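Local coordinates for adenosyl-chloride synthase (PDB 2ZBV), which probably acts on S-adenosyl-L-methionine, as in the SAM hydrolase and SAM-dependent halogenase family it belongs to, and binds adenosine, at residues A[163-173]-A[185-195]. Sequence-based numbering, arbitrary orientation.
Sequences PVVENEKVIGE and TNIPFDLFLKL
E173 N donates to the side-chain carbonyl of N186, OD1, at 2.8 Å and nearly straight, with 166° at the hydrogen, the donor lying 40° above the carbonyl plane. A second, more bent bond returns from N186 N to E173 O (3.0 Å). With chi1 at 66°, CG sits between the backbone N and carbonyl carbon of N186, which folds OD1 back to meet E173 N. An alanine here would probably leave E173 N without its acceptor. Next to this pair, P163 CG rests on N186 O at 3.4 Å, and I187 CG1 lies 3.9 Å from G172 CA. Further along, the short helix 189-192 and the turn after it lie over the hairpin 164-173. L191 CG meets V165 CG2 tightly at 3.3 Å, the side chains passing in opposite directions; L195 puts CD1 3.4 Å from V170 CG1 and CD2 3.6 Å from V165 CG1. V170 CG2 lies near the plane of the F192 ring, at its edge, 4.0 Å from CD2. In the C-terminal domain, then, two bonds tie the backbone N and O of E173 to one residue and so fix the chain's corner, while apolar contacts set the helix on the hairpin without directional bonds.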
ATOM      1  N   PRO A 163      23.021 -19.780 -11.571  1.00 51.31           N
ATOM      2  CA  PRO A 163      22.650 -19.965 -12.975  1.00 50.95           C
ATOM      3  C   PRO A 163      23.921 -20.076 -13.809  1.00 50.77           C
ATOM      4  O   PRO A 163      24.812 -19.229 -13.713  1.00 50.15           O
ATOM      5  CB  PRO A 163      21.850 -18.703 -13.287  1.00 50.28           C
ATOM      6  CG  PRO A 163      22.504 -17.679 -12.422  1.00 51.23           C
ATOM      7  CD  PRO A 163      22.679 -18.423 -11.114  1.00 50.91           C
ATOM      8  N   VAL A 164      24.011 -21.125 -14.614  1.00 50.59           N
ATOM      9  CA  VAL A 164      25.186 -21.326 -15.448  1.00 51.68           C
ATOM     10  C   VAL A 164      24.822 -21.500 -16.913  1.00 52.71           C
ATOM     11  O   VAL A 164      23.680 -21.808 -17.255  1.00 53.04           O
ATOM     12  CB  VAL A 164      25.979 -22.575 -15.008  1.00 51.44           C
ATOM     13  CG1 VAL A 164      26.495 -22.399 -13.585  1.00 50.67           C
ATOM     14  CG2 VAL A 164      25.092 -23.808 -15.113  1.00 50.81           C
ATOM     15  N   VAL A 165      25.811 -21.293 -17.774  1.00 54.19           N
ATOM     16  CA  VAL A 165      25.638 -21.456 -19.207  1.00 56.05           C
ATOM     17  C   VAL A 165      26.258 -22.795 -19.576  1.00 57.62           C
ATOM     18  O   VAL A 165      27.445 -23.017 -19.339  1.00 57.78           O
ATOM     19  CB  VAL A 165      26.365 -20.352 -19.994  1.00 55.55           C
ATOM     20  CG1 VAL A 165      26.335 -20.668 -21.481  1.00 55.62           C
ATOM     21  CG2 VAL A 165      25.715 -19.012 -19.724  1.00 55.33           C
ATOM     22  N   GLU A 166      25.462 -23.692 -20.145  1.00 59.29           N
ATOM     23  CA  GLU A 166      25.988 -24.993 -20.529  1.00 61.23           C
ATOM     24  C   GLU A 166      25.358 -25.575 -21.785  1.00 61.38           C
ATOM     25  O   GLU A 166      24.146 -25.782 -21.857  1.00 61.28           O
ATOM     26  CB  GLU A 166      25.834 -25.994 -19.383  1.00 62.77           C
ATOM     27  CG  GLU A 166      24.405 -26.226 -18.943  1.00 66.07           C
ATOM     28  CD  GLU A 166      24.213 -27.593 -18.319  1.00 67.90           C
ATOM     29  OE1 GLU A 166      24.323 -28.599 -19.054  1.00 68.28           O
ATOM     30  OE2 GLU A 166      23.959 -27.663 -17.099  1.00 69.49           O
ATOM     31  N   ASN A 167      26.204 -25.833 -22.776  1.00 61.85           N
ATOM     32  CA  ASN A 167      25.778 -26.423 -24.036  1.00 61.70           C
ATOM     33  C   ASN A 167      24.562 -25.776 -24.701  1.00 61.07           C
ATOM     34  O   ASN A 167      23.472 -26.351 -24.717  1.00 60.91           O
ATOM     35  CB  ASN A 167      25.515 -27.920 -23.837  1.00 62.88           C
ATOM     36  CG  ASN A 167      26.726 -28.656 -23.285  1.00 63.98           C
ATOM     37  OD1 ASN A 167      27.803 -28.634 -23.880  1.00 64.49           O
ATOM     38  ND2 ASN A 167      26.553 -29.313 -22.143  1.00 65.18           N
ATOM     39  N   GLU A 168      24.759 -24.577 -25.242  1.00 60.39           N
ATOM     40  CA  GLU A 168      23.706 -23.859 -25.958  1.00 60.07           C
ATOM     41  C   GLU A 168      22.510 -23.380 -25.135  1.00 58.36           C
ATOM     42  O   GLU A 168      21.567 -22.813 -25.690  1.00 58.30           O
ATOM     43  CB  GLU A 168      23.190 -24.726 -27.111  1.00 62.47           C
ATOM     44  CG  GLU A 168      24.282 -25.253 -28.038  1.00 66.14           C
ATOM     45  CD  GLU A 168      23.770 -26.310 -29.005  1.00 68.03           C
ATOM     46  OE1 GLU A 168      24.580 -26.837 -29.798  1.00 68.05           O
ATOM     47  OE2 GLU A 168      22.556 -26.617 -28.969  1.00 69.68           O
ATOM     48  N   LYS A 169      22.530 -23.602 -23.827  1.00 55.67           N
ATOM     49  CA  LYS A 169      21.406 -23.166 -23.009  1.00 53.10           C
ATOM     50  C   LYS A 169      21.811 -22.621 -21.649  1.00 50.81           C
ATOM     51  O   LYS A 169      22.941 -22.811 -21.190  1.00 49.98           O
ATOM     52  CB  LYS A 169      20.417 -24.317 -22.810  1.00 54.26           C
ATOM     53  CG  LYS A 169      20.946 -25.439 -21.936  1.00 54.77           C
ATOM     54  CD  LYS A 169      19.896 -26.519 -21.734  1.00 56.27           C
ATOM     55  CE  LYS A 169      20.416 -27.623 -20.826  1.00 57.29           C
ATOM     56  NZ  LYS A 169      19.411 -28.700 -20.606  1.00 57.76           N
ATOM     57  N   VAL A 170      20.869 -21.937 -21.012  1.00 47.11           N
ATOM     58  CA  VAL A 170      21.085 -21.374 -19.692  1.00 44.20           C
ATOM     59  C   VAL A 170      20.050 -21.975 -18.748  1.00 42.54           C
ATOM     60  O   VAL A 170      18.860 -22.034 -19.066  1.00 41.91           O
ATOM     61  CB  VAL A 170      20.937 -19.838 -19.700  1.00 44.94           C
ATOM     62  CG1 VAL A 170      22.082 -19.210 -20.474  1.00 45.34           C
ATOM     63  CG2 VAL A 170      19.609 -19.447 -20.324  1.00 46.04           C
ATOM     64  N   ILE A 171      20.516 -22.438 -17.595  1.00 39.66           N
ATOM     65  CA  ILE A 171      19.643 -23.037 -16.598  1.00 38.44           C
ATOM     66  C   ILE A 171      19.535 -22.096 -15.405  1.00 36.09           C
ATOM     67  O   ILE A 171      20.526 -21.507 -14.979  1.00 35.75           O
ATOM     68  CB  ILE A 171      20.199 -24.397 -16.116  1.00 39.83           C
ATOM     69  CG1 ILE A 171      19.366 -24.915 -14.940  1.00 40.40           C
ATOM     70  CG2 ILE A 171      21.663 -24.245 -15.719  1.00 40.90           C
ATOM     71  CD1 ILE A 171      19.874 -26.211 -14.331  1.00 42.27           C
ATOM     72  N   GLY A 172      18.327 -21.953 -14.874  1.00 34.95           N
ATOM     73  CA  GLY A 172      18.126 -21.076 -13.737  1.00 33.21           C
ATOM     74  C   GLY A 172      16.819 -21.365 -13.032  1.00 34.13           C
ATOM     75  O   GLY A 172      16.268 -22.463 -13.149  1.00 33.90           O
ATOM     76  N   GLU A 173      16.315 -20.374 -12.302  1.00 32.99           N
ATOM     77  CA  GLU A 173      15.066 -20.525 -11.566  1.00 32.63           C
ATOM     78  C   GLU A 173      14.266 -19.234 -11.623  1.00 29.22           C
ATOM     79  O   GLU A 173      14.823 -18.167 -11.864  1.00 27.09           O
ATOM     80  CB  GLU A 173      15.360 -20.845 -10.099  1.00 36.87           C
ATOM     81  CG  GLU A 173      16.311 -22.010  -9.892  1.00 43.54           C
ATOM     82  CD  GLU A 173      17.097 -21.890  -8.601  1.00 46.03           C
ATOM     83  OE1 GLU A 173      16.475 -21.898  -7.518  1.00 48.59           O
ATOM     84  OE2 GLU A 173      18.339 -21.778  -8.675  1.00 48.26           O
ATOM     85  N   THR A 185      13.608 -14.304 -13.873  1.00 24.02           N
ATOM     86  CA  THR A 185      14.478 -15.378 -13.406  1.00 24.70           C
ATOM     87  C   THR A 185      15.682 -14.810 -12.665  1.00 26.07           C
ATOM     88  O   THR A 185      15.796 -13.598 -12.485  1.00 25.62           O
ATOM     89  CB  THR A 185      15.007 -16.229 -14.585  1.00 23.42           C
ATOM     90  OG1 THR A 185      15.946 -15.460 -15.342  1.00 22.40           O
ATOM     91  CG2 THR A 185      13.865 -16.644 -15.500  1.00 22.23           C
ATOM     92  N   ASN A 186      16.573 -15.698 -12.240  1.00 26.78           N
ATOM     93  CA  ASN A 186      17.782 -15.297 -11.537  1.00 28.68           C
ATOM     94  C   ASN A 186      18.938 -15.363 -12.528  1.00 28.76           C
ATOM     95  O   ASN A 186      20.103 -15.333 -12.148  1.00 28.94           O
ATOM     96  CB  ASN A 186      18.039 -16.235 -10.354  1.00 31.54           C
ATOM     97  CG  ASN A 186      18.351 -17.652 -10.787  1.00 32.61           C
ATOM     98  OD1 ASN A 186      17.895 -18.112 -11.836  1.00 32.77           O
ATOM     99  ND2 ASN A 186      19.126 -18.362  -9.967  1.00 34.53           N
ATOM    100  N   ILE A 187      18.592 -15.446 -13.809  1.00 28.84           N
ATOM    101  CA  ILE A 187      19.576 -15.515 -14.886  1.00 27.33           C
ATOM    102  C   ILE A 187      19.911 -14.111 -15.386  1.00 27.17           C
ATOM    103  O   ILE A 187      19.045 -13.403 -15.895  1.00 26.21           O
ATOM    104  CB  ILE A 187      19.028 -16.330 -16.080  1.00 27.63           C
ATOM    105  CG1 ILE A 187      18.692 -17.752 -15.631  1.00 26.49           C
ATOM    106  CG2 ILE A 187      20.049 -16.350 -17.214  1.00 27.36           C
ATOM    107  CD1 ILE A 187      17.828 -18.511 -16.621  1.00 28.70           C
ATOM    108  N   PRO A 188      21.176 -13.685 -15.250  1.00 28.40           N
ATOM    109  CA  PRO A 188      21.500 -12.341 -15.732  1.00 28.04           C
ATOM    110  C   PRO A 188      21.317 -12.315 -17.244  1.00 29.61           C
ATOM    111  O   PRO A 188      21.695 -13.269 -17.930  1.00 29.34           O
ATOM    112  CB  PRO A 188      22.965 -12.167 -15.329  1.00 29.46           C
ATOM    113  CG  PRO A 188      23.133 -13.126 -14.167  1.00 30.25           C
ATOM    114  CD  PRO A 188      22.348 -14.320 -14.625  1.00 29.27           C
ATOM    115  N   PHE A 189      20.737 -11.243 -17.774  1.00 29.48           N
ATOM    116  CA  PHE A 189      20.544 -11.179 -19.218  1.00 30.82           C
ATOM    117  C   PHE A 189      21.894 -11.201 -19.930  1.00 33.55           C
ATOM    118  O   PHE A 189      21.986 -11.626 -21.081  1.00 34.50           O
ATOM    119  CB  PHE A 189      19.769  -9.926 -19.623  1.00 29.45           C
ATOM    120  CG  PHE A 189      19.083 -10.058 -20.951  1.00 28.01           C
ATOM    121  CD1 PHE A 189      17.904 -10.786 -21.065  1.00 27.22           C
ATOM    122  CD2 PHE A 189      19.642  -9.507 -22.097  1.00 27.21           C
ATOM    123  CE1 PHE A 189      17.291 -10.967 -22.301  1.00 26.44           C
ATOM    124  CE2 PHE A 189      19.037  -9.683 -23.340  1.00 27.64           C
ATOM    125  CZ  PHE A 189      17.859 -10.415 -23.442  1.00 26.54           C
ATOM    126  N   ASP A 190      22.937 -10.737 -19.245  1.00 37.51           N
ATOM    127  CA  ASP A 190      24.289 -10.739 -19.807  1.00 40.11           C
ATOM    128  C   ASP A 190      24.751 -12.179 -19.990  1.00 40.34           C
ATOM    129  O   ASP A 190      25.342 -12.528 -21.011  1.00 41.10           O
ATOM    130  CB  ASP A 190      25.270 -10.014 -18.880  1.00 43.57           C
ATOM    131  CG  ASP A 190      25.130  -8.509 -18.948  1.00 47.83           C
ATOM    132  OD1 ASP A 190      25.078  -7.970 -20.074  1.00 48.85           O
ATOM    133  OD2 ASP A 190      25.084  -7.865 -17.878  1.00 50.54           O
ATOM    134  N   LEU A 191      24.481 -13.011 -18.989  1.00 40.42           N
ATOM    135  CA  LEU A 191      24.847 -14.419 -19.052  1.00 40.51           C
ATOM    136  C   LEU A 191      24.133 -15.031 -20.255  1.00 40.30           C
ATOM    137  O   LEU A 191      24.721 -15.785 -21.034  1.00 40.19           O
ATOM    138  CB  LEU A 191      24.410 -15.135 -17.773  1.00 41.25           C
ATOM    139  CG  LEU A 191      24.833 -16.601 -17.670  1.00 42.91           C
ATOM    140  CD1 LEU A 191      26.338 -16.666 -17.462  1.00 45.05           C
ATOM    141  CD2 LEU A 191      24.115 -17.280 -16.519  1.00 43.77           C
ATOM    142  N   PHE A 192      22.855 -14.695 -20.395  1.00 39.80           N
ATOM    143  CA  PHE A 192      22.040 -15.189 -21.500  1.00 37.78           C
ATOM    144  C   PHE A 192      22.621 -14.729 -22.833  1.00 37.75           C
ATOM    145  O   PHE A 192      22.575 -15.455 -23.825  1.00 38.15           O
ATOM    146  CB  PHE A 192      20.601 -14.683 -21.344  1.00 36.67           C
ATOM    147  CG  PHE A 192      19.716 -14.974 -22.526  1.00 36.49           C
ATOM    148  CD1 PHE A 192      19.306 -13.950 -23.369  1.00 36.56           C
ATOM    149  CD2 PHE A 192      19.277 -16.268 -22.785  1.00 36.64           C
ATOM    150  CE1 PHE A 192      18.468 -14.209 -24.454  1.00 38.15           C
ATOM    151  CE2 PHE A 192      18.440 -16.539 -23.866  1.00 36.98           C
ATOM    152  CZ  PHE A 192      18.035 -15.507 -24.701  1.00 36.81           C
ATOM    153  N   LEU A 193      23.178 -13.527 -22.850  1.00 38.21           N
ATOM    154  CA  LEU A 193      23.759 -12.981 -24.067  1.00 41.76           C
ATOM    155  C   LEU A 193      25.027 -13.699 -24.505  1.00 44.87           C
ATOM    156  O   LEU A 193      25.572 -13.401 -25.568  1.00 45.86           O
ATOM    157  CB  LEU A 193      24.050 -11.490 -23.891  1.00 42.60           C
ATOM    158  CG  LEU A 193      22.821 -10.577 -23.861  1.00 43.48           C
ATOM    159  CD1 LEU A 193      23.251  -9.138 -23.623  1.00 43.35           C
ATOM    160  CD2 LEU A 193      22.065 -10.704 -25.178  1.00 42.87           C
ATOM    161  N   LYS A 194      25.500 -14.639 -23.690  1.00 46.99           N
ATOM    162  CA  LYS A 194      26.701 -15.395 -24.029  1.00 49.20           C
ATOM    163  C   LYS A 194      26.352 -16.630 -24.848  1.00 49.88           C
ATOM    164  O   LYS A 194      27.236 -17.370 -25.277  1.00 50.10           O
ATOM    165  CB  LYS A 194      27.462 -15.793 -22.762  1.00 50.20           C
ATOM    166  CG  LYS A 194      28.201 -14.625 -22.141  1.00 53.19           C
ATOM    167  CD  LYS A 194      28.822 -14.966 -20.802  1.00 55.45           C
ATOM    168  CE  LYS A 194      29.558 -13.752 -20.242  1.00 56.32           C
ATOM    169  NZ  LYS A 194      29.968 -13.946 -18.827  1.00 59.07           N
ATOM    170  N   LEU A 195      25.057 -16.846 -25.055  1.00 49.86           N
ATOM    171  CA  LEU A 195      24.583 -17.976 -25.845  1.00 50.07           C
ATOM    172  C   LEU A 195      24.538 -17.530 -27.300  1.00 50.23           C
ATOM    173  O   LEU A 195      23.964 -18.210 -28.152  1.00 51.33           O
ATOM    174  CB  LEU A 195      23.175 -18.397 -25.410  1.00 50.04           C
ATOM    175  CG  LEU A 195      22.971 -19.047 -24.039  1.00 50.35           C
ATOM    176  CD1 LEU A 195      21.488 -19.322 -23.839  1.00 50.59           C
ATOM    177  CD2 LEU A 195      23.770 -20.339 -23.945  1.00 49.91           C
TER